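Local coordinates for protein geranyltranstransferase (Enterococcus faecalis, PDB 3P8L) that probably catalyses the magnesium-dependent condensation of isopentenyl diphosphate with geranyl diphosphate to give farnesyl diphosphate and diphosphate, at residues A[44-49]-A[83-88]; A[156-161]-A[187-192]; A[226-231]-A[257-262]; A[268-273]-A[297-302]. All coordinates share one frame; numbering follows the deposited sequence.

Contact 1 (A[44-49]-A[83-88])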
loop_
_atom_site.group_PDB
_atom_site.type_symbol
_atom_site.label_atom_id
_atom_site.label_comp_id
_atom_site.label_asym_id
_atom_site.label_seq_id
_atom_site.Cartn_x
_atom_site.Cartn_y
_atom_site.Cartn_z
ATOM N N TYR A 44 12.088 7.615 11.786
ATOM C CA TYR A 44 13.533 7.468 11.658
ATOM C C TYR A 44 13.961 7.493 10.187
ATOM O O TYR A 44 14.851 8.269 9.803
ATOM C CB TYR A 44 14.037 6.183 12.326
ATOM C CG TYR A 44 15.506 5.935 12.053
ATOM C CD1 TYR A 44 16.486 6.636 12.759
ATOM C CD2 TYR A 44 15.913 4.985 11.124
ATOM C CE1 TYR A 44 17.847 6.414 12.527
ATOM C CE2 TYR A 44 17.275 4.766 10.857
ATOM C CZ TYR A 44 18.235 5.498 11.575
ATOM O OH TYR A 44 19.580 5.303 11.360
ATOM N N SER A 45 13.303 6.678 9.371
ATOM C CA SER A 45 13.689 6.525 7.977
ATOM C C SER A 45 13.357 7.752 7.129
ATOM O O SER A 45 14.049 8.024 6.156
ATOM C CB SER A 45 13.039 5.290 7.375
ATOM O OG SER A 45 13.605 4.107 7.910
ATOM N N ILE A 46 12.305 8.476 7.502
ATOM C CA ILE A 46 12.007 9.780 6.894
ATOM C C ILE A 46 13.089 10.822 7.242
ATOM O O ILE A 46 13.659 11.466 6.339
ATOM C CB ILE A 46 10.589 10.282 7.301
ATOM C CG1 ILE A 46 9.513 9.421 6.656
ATOM C CG2 ILE A 46 10.364 11.746 6.898
ATOM C CD1 ILE A 46 8.211 9.505 7.388
ATOM N N HIS A 47 13.415 10.953 8.516
ATOM C CA HIS A 47 14.367 11.942 9.010
ATOM C C HIS A 47 15.820 11.687 8.655
ATOM O O HIS A 47 16.650 12.541 8.805
ATOM C CB HIS A 47 14.292 12.049 10.511
ATOM C CG HIS A 47 13.101 12.785 11.013
ATOM N ND1 HIS A 47 12.638 13.941 10.436
ATOM C CD2 HIS A 47 12.291 12.538 12.062
ATOM C CE1 HIS A 47 11.585 14.364 11.100
ATOM N NE2 HIS A 47 11.357 13.533 12.093
ATOM N N ALA A 48 16.126 10.503 8.200
ATOM C CA ALA A 48 17.480 10.189 7.741
ATOM C C ALA A 48 17.791 10.948 6.435
ATOM O O ALA A 48 18.943 11.010 5.986
ATOM C CB ALA A 48 17.642 8.675 7.560
ATOM N N GLY A 49 16.744 11.524 5.848
ATOM C CA GLY A 49 16.858 12.394 4.693
ATOM C C GLY A 49 17.048 11.623 3.401
ATOM O O GLY A 49 16.912 10.407 3.361
ATOM N N ILE A 83 6.068 6.203 -0.442
ATOM C CA ILE A 83 6.251 4.994 -1.232
ATOM C C ILE A 83 7.746 4.733 -1.404
ATOM O O ILE A 83 8.224 3.618 -1.152
ATOM C CB ILE A 83 5.582 5.079 -2.646
ATOM C CG1 ILE A 83 4.061 5.137 -2.561
ATOM C CG2 ILE A 83 6.050 3.930 -3.542
ATOM C CD1 ILE A 83 3.381 3.841 -2.191
ATOM N N HIS A 84 8.469 5.758 -1.859
ATOM C CA HIS A 84 9.903 5.675 -2.012
ATOM C C HIS A 84 10.636 5.223 -0.719
ATOM O O HIS A 84 11.462 4.333 -0.781
ATOM C CB HIS A 84 10.469 7.000 -2.454
ATOM C CG HIS A 84 11.940 6.949 -2.669
ATOM N ND1 HIS A 84 12.523 6.052 -3.535
ATOM C CD2 HIS A 84 12.950 7.660 -2.123
ATOM C CE1 HIS A 84 13.831 6.224 -3.527
ATOM N NE2 HIS A 84 14.115 7.199 -2.688
ATOM N N THR A 85 10.307 5.856 0.412
ATOM C CA THR A 85 10.880 5.545 1.736
ATOM C C THR A 85 10.559 4.105 2.143
ATOM O O THR A 85 11.431 3.397 2.639
ATOM C CB THR A 85 10.347 6.514 2.848
ATOM O OG1 THR A 85 10.557 7.873 2.452
ATOM C CG2 THR A 85 11.038 6.267 4.210
ATOM N N TYR A 86 9.312 3.669 1.932
ATOM C CA TYR A 86 8.956 2.286 2.222
ATOM C C TYR A 86 9.834 1.346 1.397
ATOM O O TYR A 86 10.386 0.396 1.950
ATOM C CB TYR A 86 7.434 1.977 2.062
ATOM C CG TYR A 86 7.096 0.950 0.996
ATOM C CD1 TYR A 86 7.374 -0.398 1.186
ATOM C CD2 TYR A 86 6.500 1.324 -0.212
ATOM C CE1 TYR A 86 7.115 -1.348 0.198
ATOM C CE2 TYR A 86 6.214 0.375 -1.201
ATOM C CZ TYR A 86 6.544 -0.964 -0.990
ATOM O OH TYR A 86 6.260 -1.930 -1.928
ATOM N N SER A 87 10.005 1.625 0.099
ATOM C CA SER A 87 10.689 0.658 -0.760
ATOM C C SER A 87 12.157 0.488 -0.307
ATOM O O SER A 87 12.700 -0.617 -0.368
ATOM C CB SER A 87 10.624 1.079 -2.235
ATOM O OG SER A 87 11.581 2.099 -2.491
ATOM N N LEU A 88 12.759 1.574 0.186
ATOM C CA LEU A 88 14.131 1.556 0.703
ATOM C C LEU A 88 14.268 0.712 1.972
ATOM O O LEU A 88 15.204 -0.085 2.081
ATOM C CB LEU A 88 14.654 2.964 0.974
ATOM C CG LEU A 88 14.773 3.906 -0.223
ATOM C CD1 LEU A 88 15.315 5.219 0.279
ATOM C CD2 LEU A 88 15.643 3.318 -1.367
#
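Thr85 meets Ser45 and Ile46 because its first torsion (chi1 -54°) turns OG1 beside its own backbone N and sends the methyl CG2 anti to that N, out toward the neighbouring helix. Two helices of the all-alpha isoprenoid synthase fold, 36-47 and 71-92, are joined here, with CA atoms of Ile46 and Thr85 only 6.8 Å apart. At that spacing the gap is bridged by one methyl, Thr85 CG2. It lies 3.9 Å from Ser45 CB and 4.0 Å from Ser45 O, and its position some 3.9 Å out of the plane of the Ser45-Ile46 peptide places it over a flat face of that group. The flank of Ile46 completes the seat, its CG1 standing 4.3 Å from Thr85 CG2; Ile46 also packs on Met25 and Ile29 of helix 13-31.

The hydroxyls point to other partners: Thr85 OG1 bonds back to Glu81 O, one turn earlier, and Ser45 OG bonds to Asn108 ND2. The contact proper is therefore apolar and small, 98 Å² in all. Family motifs lie nearby. Gly49 opens the Gly-Gly-Lys-Arg sequence that in relatives binds isopentenyl diphosphate, and helix 71-92 ends where the first aspartate-rich motif of the family begins. Arg52 reaches back to Ile46 O, tying the former to the helix end. On the far helix, His84 O accepts both Leu88 N and Ser87 OG from the same face of its plane, the hydroxyl at 2.8 Å with a C=O...OG angle of 130°.

Contact 2 (A[156-161]-A[187-192])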
loop_
_atom_site.group_PDB
_atom_site.type_symbol
_atom_site.label_atom_id
_atom_site.label_comp_id
_atom_site.label_asym_id
_atom_site.label_seq_id
_atom_site.Cartn_x
_atom_site.Cartn_y
_atom_site.Cartn_z
ATOM N N GLN A 156 2.405 -3.918 -11.382
ATOM C CA GLN A 156 2.645 -3.415 -12.743
ATOM C C GLN A 156 3.913 -2.594 -12.859
ATOM O O GLN A 156 4.355 -2.270 -13.968
ATOM C CB GLN A 156 1.464 -2.560 -13.227
ATOM C CG GLN A 156 0.247 -3.384 -13.557
ATOM C CD GLN A 156 -0.750 -2.619 -14.370
ATOM O OE1 GLN A 156 -0.930 -2.887 -15.560
ATOM N NE2 GLN A 156 -1.401 -1.647 -13.744
ATOM N N GLY A 157 4.482 -2.225 -11.715
ATOM C CA GLY A 157 5.629 -1.326 -11.709
ATOM C C GLY A 157 6.714 -1.758 -10.757
ATOM O O GLY A 157 7.311 -2.844 -10.935
ATOM N N MET A 158 6.947 -0.914 -9.742
ATOM C CA MET A 158 8.116 -1.037 -8.839
ATOM C C MET A 158 8.361 -2.434 -8.251
ATOM O O MET A 158 9.501 -2.909 -8.255
ATOM C CB MET A 158 8.061 0.018 -7.715
ATOM C CG MET A 158 9.341 0.121 -6.869
ATOM S SD MET A 158 9.145 1.233 -5.439
ATOM C CE MET A 158 7.894 0.295 -4.596
ATOM N N VAL A 159 7.302 -3.082 -7.766
ATOM C CA VAL A 159 7.449 -4.378 -7.105
ATOM C C VAL A 159 7.888 -5.458 -8.099
ATOM O O VAL A 159 8.789 -6.227 -7.793
ATOM C CB VAL A 159 6.196 -4.798 -6.308
ATOM C CG1 VAL A 159 6.399 -6.184 -5.689
ATOM C CG2 VAL A 159 5.927 -3.798 -5.199
ATOM N N SER A 160 7.277 -5.478 -9.289
ATOM C CA SER A 160 7.737 -6.359 -10.384
ATOM C C SER A 160 9.166 -6.068 -10.801
ATOM O O SER A 160 9.932 -6.989 -11.073
ATOM C CB SER A 160 6.808 -6.271 -11.593
ATOM O OG SER A 160 5.750 -7.199 -11.452
ATOM N N GLY A 161 9.520 -4.783 -10.812
ATOM C CA GLY A 161 10.897 -4.333 -11.070
ATOM C C GLY A 161 11.920 -4.815 -10.051
ATOM O O GLY A 161 13.022 -5.231 -10.433
ATOM N N GLY A 187 11.946 3.725 -13.133
ATOM C CA GLY A 187 11.215 4.557 -14.089
ATOM C C GLY A 187 9.782 4.835 -13.697
ATOM O O GLY A 187 9.298 5.956 -13.872
ATOM N N ALA A 188 9.119 3.828 -13.134
ATOM C CA ALA A 188 7.680 3.885 -12.893
ATOM C C ALA A 188 7.250 4.992 -11.930
ATOM O O ALA A 188 6.283 5.692 -12.226
ATOM C CB ALA A 188 7.130 2.521 -12.453
ATOM N N LEU A 189 7.965 5.160 -10.810
ATOM C CA LEU A 189 7.645 6.223 -9.833
ATOM C C LEU A 189 8.054 7.612 -10.350
ATOM O O LEU A 189 7.445 8.610 -9.984
ATOM C CB LEU A 189 8.331 5.983 -8.465
ATOM C CG LEU A 189 7.960 4.837 -7.511
ATOM C CD1 LEU A 189 8.675 5.031 -6.162
ATOM C CD2 LEU A 189 6.453 4.733 -7.289
ATOM N N ILE A 190 9.116 7.656 -11.147
ATOM C CA ILE A 190 9.569 8.896 -11.812
ATOM C C ILE A 190 8.472 9.321 -12.784
ATOM O O ILE A 190 8.094 10.502 -12.805
ATOM C CB ILE A 190 10.933 8.733 -12.543
ATOM C CG1 ILE A 190 12.042 8.299 -11.569
ATOM C CG2 ILE A 190 11.353 10.038 -13.276
ATOM C CD1 ILE A 190 12.270 9.221 -10.414
ATOM N N GLU A 191 7.951 8.346 -13.545
ATOM C CA GLU A 191 6.842 8.605 -14.462
ATOM C C GLU A 191 5.610 9.098 -13.715
ATOM O O GLU A 191 4.988 10.092 -14.134
ATOM C CB GLU A 191 6.549 7.389 -15.354
ATOM C CG GLU A 191 7.498 7.277 -16.550
ATOM C CD GLU A 191 7.614 5.863 -17.091
ATOM O OE1 GLU A 191 6.954 4.962 -16.535
ATOM O OE2 GLU A 191 8.370 5.653 -18.065
ATOM N N PHE A 192 5.282 8.449 -12.588
ATOM C CA PHE A 192 4.193 8.942 -11.748
ATOM C C PHE A 192 4.417 10.398 -11.341
ATOM O O PHE A 192 3.472 11.186 -11.354
ATOM C CB PHE A 192 3.968 8.099 -10.474
ATOM C CG PHE A 192 2.914 8.682 -9.570
ATOM C CD1 PHE A 192 1.569 8.426 -9.811
ATOM C CD2 PHE A 192 3.257 9.547 -8.522
ATOM C CE1 PHE A 192 0.592 8.973 -8.994
ATOM C CE2 PHE A 192 2.285 10.119 -7.726
ATOM C CZ PHE A 192 0.940 9.826 -7.964
#
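Close to Gly157 and Met158, which meet Ala188 and Leu189 across the contact, Ser160 OG is gripped twice: by Asn155 O of its own chain and by Asn35 N of the second subunit. The side chain of Ser160, in the first turn of helix 158-167, thus links the loop before that helix to the dimer partner. Gly157 is the N-cap, and its carbonyl O takes the first helical bond, from Gly161 N at 2.9 Å.

Contact with helix 175-200 is apolar and has two parts. At the cap, Gly157 CA rests on Ala188 CB at 4.2 Å, and with no side chain in between the two CA atoms approach to 5.7 Å. One residue on, Met158 runs extended through CG, anti to its backbone N (chi1 -170°), to SD, which lies 3.9 Å from Leu189 CD1; the bend at chi3 then turns only CE aside. The two side chains meet at a slant, sulfur against one methyl, not lengthwise.

A backbone hydrogen bond between Met158 and Ala152 links the start of helix 158-167 to the end of helix 139-153. In the isoprenoid synthase bundle the contact is largely buried: Tyr86 and Ser87 of helix 71-92 pack on Met158, Arg54 of helix 53-64 touches Leu189, and helix 205-230 lies against Ile190 and Glu191.

Contact 3 (A[226-231]-A[257-262])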
loop_
_atom_site.group_PDB
_atom_site.type_symbol
_atom_site.label_atom_id
_atom_site.label_comp_id
_atom_site.label_asym_id
_atom_site.label_seq_id
_atom_site.Cartn_x
_atom_site.Cartn_y
_atom_site.Cartn_z
ATOM N N ASP A 226 24.350 7.501 -12.623
ATOM C CA ASP A 226 24.767 6.847 -11.382
ATOM C C ASP A 226 25.685 5.643 -11.614
ATOM O O ASP A 226 26.635 5.430 -10.860
ATOM C CB ASP A 226 23.551 6.468 -10.530
ATOM C CG ASP A 226 22.993 7.654 -9.735
ATOM O OD1 ASP A 226 22.146 7.420 -8.849
ATOM O OD2 ASP A 226 23.396 8.816 -9.988
ATOM N N ASP A 227 25.398 4.876 -12.667
ATOM C CA ASP A 227 26.229 3.742 -13.082
ATOM C C ASP A 227 27.588 4.192 -13.630
ATOM O O ASP A 227 28.580 3.478 -13.495
ATOM C CB ASP A 227 25.498 2.891 -14.131
ATOM C CG ASP A 227 24.434 1.981 -13.527
ATOM O OD1 ASP A 227 24.187 2.050 -12.302
ATOM O OD2 ASP A 227 23.841 1.186 -14.288
ATOM N N LEU A 228 27.619 5.375 -14.245
ATOM C CA LEU A 228 28.855 5.977 -14.743
ATOM C C LEU A 228 29.752 6.498 -13.620
ATOM O O LEU A 228 30.967 6.630 -13.802
ATOM C CB LEU A 228 28.546 7.108 -15.728
ATOM C CG LEU A 228 28.392 6.746 -17.206
ATOM C CD1 LEU A 228 27.614 7.832 -17.933
ATOM C CD2 LEU A 228 29.751 6.517 -17.870
ATOM N N LEU A 229 29.154 6.798 -12.467
ATOM C CA LEU A 229 29.910 7.250 -11.301
ATOM C C LEU A 229 30.625 6.103 -10.583
ATOM O O LEU A 229 31.712 6.297 -10.029
ATOM C CB LEU A 229 29.018 8.024 -10.325
ATOM C CG LEU A 229 28.572 9.433 -10.732
ATOM C CD1 LEU A 229 27.659 10.020 -9.665
ATOM C CD2 LEU A 229 29.757 10.357 -10.999
ATOM N N ASP A 230 30.009 4.919 -10.597
ATOM C CA ASP A 230 30.586 3.715 -9.990
ATOM C C ASP A 230 31.870 3.276 -10.688
ATOM O O ASP A 230 32.837 2.891 -10.030
ATOM C CB ASP A 230 29.571 2.565 -9.986
ATOM C CG ASP A 230 28.423 2.794 -9.013
ATOM O OD1 ASP A 230 28.506 3.722 -8.180
ATOM O OD2 ASP A 230 27.433 2.033 -9.079
ATOM N N ALA A 231 31.876 3.358 -12.017
ATOM C CA ALA A 231 33.033 2.968 -12.821
ATOM C C ALA A 231 33.989 4.136 -13.121
ATOM O O ALA A 231 34.569 4.209 -14.207
ATOM C CB ALA A 231 32.576 2.283 -14.114
ATOM N N LEU A 257 28.002 -1.269 -22.755
ATOM C CA LEU A 257 28.212 -0.330 -23.864
ATOM C C LEU A 257 29.647 0.171 -23.996
ATOM O O LEU A 257 30.029 0.703 -25.043
ATOM C CB LEU A 257 27.280 0.883 -23.729
ATOM C CG LEU A 257 25.758 0.701 -23.686
ATOM C CD1 LEU A 257 25.069 2.051 -23.562
ATOM C CD2 LEU A 257 25.254 -0.024 -24.911
ATOM N N GLY A 258 30.434 0.011 -22.935
ATOM C CA GLY A 258 31.699 0.725 -22.814
ATOM C C GLY A 258 31.429 2.035 -22.095
ATOM O O GLY A 258 30.283 2.494 -22.037
ATOM N N ILE A 259 32.482 2.631 -21.539
ATOM C CA ILE A 259 32.377 3.897 -20.814
ATOM C C ILE A 259 31.931 5.026 -21.752
ATOM O O ILE A 259 30.980 5.750 -21.441
ATOM C CB ILE A 259 33.719 4.276 -20.101
ATOM C CG1 ILE A 259 34.267 3.106 -19.257
ATOM C CG2 ILE A 259 33.573 5.569 -19.280
ATOM C CD1 ILE A 259 33.563 2.845 -17.920
ATOM N N ALA A 260 32.600 5.145 -22.902
ATOM C CA ALA A 260 32.317 6.195 -23.895
ATOM C C ALA A 260 30.939 6.068 -24.566
ATOM O O ALA A 260 30.314 7.077 -24.916
ATOM C CB ALA A 260 33.421 6.247 -24.943
ATOM N N GLY A 261 30.479 4.829 -24.737
ATOM C CA GLY A 261 29.141 4.551 -25.262
ATOM C C GLY A 261 28.033 4.825 -24.253
ATOM O O GLY A 261 26.911 5.157 -24.638
ATOM N N ALA A 262 28.345 4.671 -22.964
ATOM C CA ALA A 262 27.413 5.023 -21.887
ATOM C C ALA A 262 27.302 6.541 -21.682
ATOM O O ALA A 262 26.232 7.041 -21.334
ATOM C CB ALA A 262 27.792 4.327 -20.591
#
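Leu228 is the bump of this contact, and its forked end sits on the first turn of helix 259-283, in the hollow between Ile259 and Ala262. Its CB leaves the helix pointing neither at nor away from 257-262, but the methyls reach across: CD2 drops between the two residues, 4.0 Å from Ala262 CB and 4.2 Å from Ile259 CG2, while CD1 rests against the backbone at 3.8 Å from Ala262 O. The small Ala262 forms the floor of the hollow and the larger Ile259 one wall. Pro254, Leu266 and Leu301 also pack on Leu228.

A second, shallower fit lies toward solvent. In Ile259, chi1 (-50°) starts CG1 beside the backbone N on a path that chi2 (-76°) completes, bringing CD1 to 4.0 Å from Ala231 CB, just where helix 205-230 has ended. The 186 Å² buried between the segments is therefore shared between a buried leucine and an exposed Ile259-Ala231 pair.

Leu228 belongs to the sequence Asp226-Asp227-Leu228-Leu229-Asp230. While this leucine docks on the start of helix 259-283, the three aspartates make no contact with 257-262. The pattern is the second aspartate-rich motif of polyprenyl synthases, which in relatives binds magnesium ions bridged to the allylic diphosphate.

Contact 4 (A[268-273]-A[297-302])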
loop_
_atom_site.group_PDB
_atom_site.type_symbol
_atom_site.label_atom_id
_atom_site.label_comp_id
_atom_site.label_asym_id
_atom_site.label_seq_id
_atom_site.Cartn_x
_atom_site.Cartn_y
_atom_site.Cartn_z
ATOM N N HIS A 268 22.342 11.363 -25.171
ATOM C CA HIS A 268 21.149 11.113 -25.990
ATOM C C HIS A 268 19.828 11.202 -25.201
ATOM O O HIS A 268 18.851 11.791 -25.682
ATOM C CB HIS A 268 21.264 9.775 -26.748
ATOM C CG HIS A 268 22.348 9.759 -27.786
ATOM N ND1 HIS A 268 23.158 8.663 -27.998
ATOM C CD2 HIS A 268 22.768 10.712 -28.654
ATOM C CE1 HIS A 268 24.026 8.940 -28.956
ATOM N NE2 HIS A 268 23.811 10.177 -29.369
ATOM N N GLN A 269 19.803 10.641 -23.992
ATOM C CA GLN A 269 18.614 10.772 -23.133
ATOM C C GLN A 269 18.337 12.229 -22.779
ATOM O O GLN A 269 17.185 12.679 -22.853
ATOM C CB GLN A 269 18.735 9.933 -21.855
ATOM C CG GLN A 269 18.696 8.425 -22.059
ATOM C CD GLN A 269 17.465 7.924 -22.810
ATOM O OE1 GLN A 269 16.343 8.415 -22.634
ATOM N NE2 GLN A 269 17.676 6.924 -23.649
ATOM N N LEU A 270 19.393 12.963 -22.420
ATOM C CA LEU A 270 19.264 14.399 -22.132
ATOM C C LEU A 270 18.732 15.162 -23.341
ATOM O O LEU A 270 17.805 15.968 -23.208
ATOM C CB LEU A 270 20.584 15.008 -21.630
ATOM C CG LEU A 270 21.185 14.423 -20.347
ATOM C CD1 LEU A 270 22.488 15.117 -20.008
ATOM C CD2 LEU A 270 20.212 14.487 -19.161
ATOM N N ALA A 271 19.288 14.871 -24.521
ATOM C CA ALA A 271 18.817 15.482 -25.772
ATOM C C ALA A 271 17.350 15.160 -26.043
ATOM O O ALA A 271 16.574 16.031 -26.453
ATOM C CB ALA A 271 19.695 15.045 -26.963
ATOM N N GLU A 272 16.965 13.915 -25.782
ATOM C CA GLU A 272 15.580 13.496 -25.991
ATOM C C GLU A 272 14.626 14.130 -24.981
ATOM O O GLU A 272 13.522 14.549 -25.344
ATOM C CB GLU A 272 15.467 11.974 -26.038
ATOM C CG GLU A 272 16.059 11.410 -27.335
ATOM C CD GLU A 272 15.291 10.235 -27.895
ATOM O OE1 GLU A 272 14.102 10.071 -27.551
ATOM O OE2 GLU A 272 15.876 9.482 -28.700
ATOM N N GLY A 273 15.078 14.245 -23.732
ATOM C CA GLY A 273 14.362 15.019 -22.716
ATOM C C GLY A 273 14.116 16.464 -23.145
ATOM O O GLY A 273 12.978 16.948 -23.064
ATOM N N THR A 297 19.806 19.381 -17.039
ATOM C CA THR A 297 21.159 19.961 -16.954
ATOM C C THR A 297 21.986 19.387 -15.795
ATOM O O THR A 297 23.175 19.102 -15.978
ATOM C CB THR A 297 21.114 21.518 -16.825
ATOM O OG1 THR A 297 20.450 22.082 -17.958
ATOM C CG2 THR A 297 22.514 22.137 -16.723
ATOM N N GLN A 298 21.359 19.196 -14.628
ATOM C CA GLN A 298 22.070 18.705 -13.437
ATOM C C GLN A 298 22.626 17.291 -13.632
ATOM O O GLN A 298 23.577 16.899 -12.954
ATOM C CB GLN A 298 21.192 18.742 -12.174
ATOM C CG GLN A 298 20.697 20.122 -11.707
ATOM C CD GLN A 298 21.577 21.278 -12.148
ATOM O OE1 GLN A 298 22.696 21.081 -12.618
ATOM N NE2 GLN A 298 21.064 22.496 -12.006
ATOM N N LEU A 299 22.035 16.530 -14.557
ATOM C CA LEU A 299 22.486 15.156 -14.838
ATOM C C LEU A 299 23.675 15.036 -15.823
ATOM O O LEU A 299 24.192 13.936 -16.023
ATOM C CB LEU A 299 21.317 14.285 -15.314
ATOM C CG LEU A 299 20.103 14.026 -14.422
ATOM C CD1 LEU A 299 19.149 13.087 -15.140
ATOM C CD2 LEU A 299 20.466 13.459 -13.042
ATOM N N GLN A 300 24.096 16.152 -16.426
ATOM C CA GLN A 300 25.301 16.201 -17.281
ATOM C C GLN A 300 26.576 15.799 -16.531
ATOM O O GLN A 300 26.630 15.863 -15.303
ATOM C CB GLN A 300 25.514 17.611 -17.848
ATOM C CG GLN A 300 24.639 17.993 -19.036
ATOM C CD GLN A 300 24.812 19.451 -19.466
ATOM O OE1 GLN A 300 25.728 20.146 -19.020
ATOM N NE2 GLN A 300 23.926 19.915 -20.341
ATOM N N LEU A 301 27.601 15.391 -17.277
ATOM C CA LEU A 301 28.915 15.132 -16.689
ATOM C C LEU A 301 29.898 16.246 -17.036
ATOM O O LEU A 301 29.966 16.688 -18.188
ATOM C CB LEU A 301 29.458 13.764 -17.115
ATOM C CG LEU A 301 28.735 12.535 -16.546
ATOM C CD1 LEU A 301 29.217 11.265 -17.230
ATOM C CD2 LEU A 301 28.893 12.422 -15.033
ATOM N N ARG A 302 30.644 16.699 -16.027
ATOM C CA ARG A 302 31.569 17.827 -16.167
ATOM C C ARG A 302 33.002 17.434 -15.817
ATOM O O ARG A 302 33.242 16.703 -14.854
ATOM C CB ARG A 302 31.116 18.994 -15.284
ATOM C CG ARG A 302 31.750 20.340 -15.624
ATOM C CD ARG A 302 30.800 21.497 -15.329
ATOM N NE ARG A 302 29.747 21.615 -16.341
ATOM C CZ ARG A 302 28.489 21.198 -16.193
ATOM N NH1 ARG A 302 27.619 21.352 -17.182
ATOM N NH2 ARG A 302 28.094 20.628 -15.061
ATOM O OXT ARG A 302 33.955 17.848 -16.483
#
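Of the two flat groups near Leu270, the Leu299-Gln300 peptide and the carboxamide of Gln300, only the peptide turns a face to it. Leu270 CD1 sits over that face, 4.1 Å from Gln300 N along a line almost perpendicular to the peptide plane. The carboxamide is not stacked in this way. Gln300 touches through its methylene CG, 3.7 Å from Leu270 CD1, and the chain continues extended, leaving the amide carbon Gln300 CD 4.9 Å from Leu270 CD1.

The other methyl of Leu270 serves a different neighbour. With CG beside its backbone N (chi1 -60°), the fork opens toward the C-terminal segment, so that CD2 rests at 4.0 Å from Leu299 CB while CD1 takes Gln300. Both partners are crossed at a slant. Leu299 itself turns inward, its side chain packing on Tyr218 and Ala221 of helix 205-230; Leu299 therefore lies between helices 259-283 and 205-230.

In the isoprenoid synthase bundle this is where the tail following the last helix, 289-298, lies on helix 259-283 before the chain runs out at Arg302. Polar bonds from helix 205-230 also reach the segment: Arg225, next to the second aspartate-rich motif, bonds to Gln298 O through NH2 and makes a weak bond to Leu299 O through NE. On the opposite segment Gln269 OE1 bonds to His217 ND1 of the same helix. Within the final turn, Thr297 O accepts at 3.1 Å from Gln300 N, the N-H of the same peptide that Leu270 CD1 lies over.

From the N terminus the contacts follow in series, none nested in or crossing another. Contact 1 closes 33 residues, joining helix 36-47 to helix 71-92. Contact 2 then closes a 25-residue, mostly helical loop between helix 158-167 and helix 175-200, and the two form one buried region: Ser87 CB meets Met158 SD at 3.5 Å, and Ile83 CG2 meets Leu189 CD2. Contact 3 spans a partly unmodelled loop between helices 205-230 and 259-283, and contact 4 returns the C terminus to the latter helix. These last two touch through Leu228 and Leu301. Contacts 2 and 3 stay about 10 Å apart at their nearest atoms, bridged by consecutive helices 175-200 and 205-230.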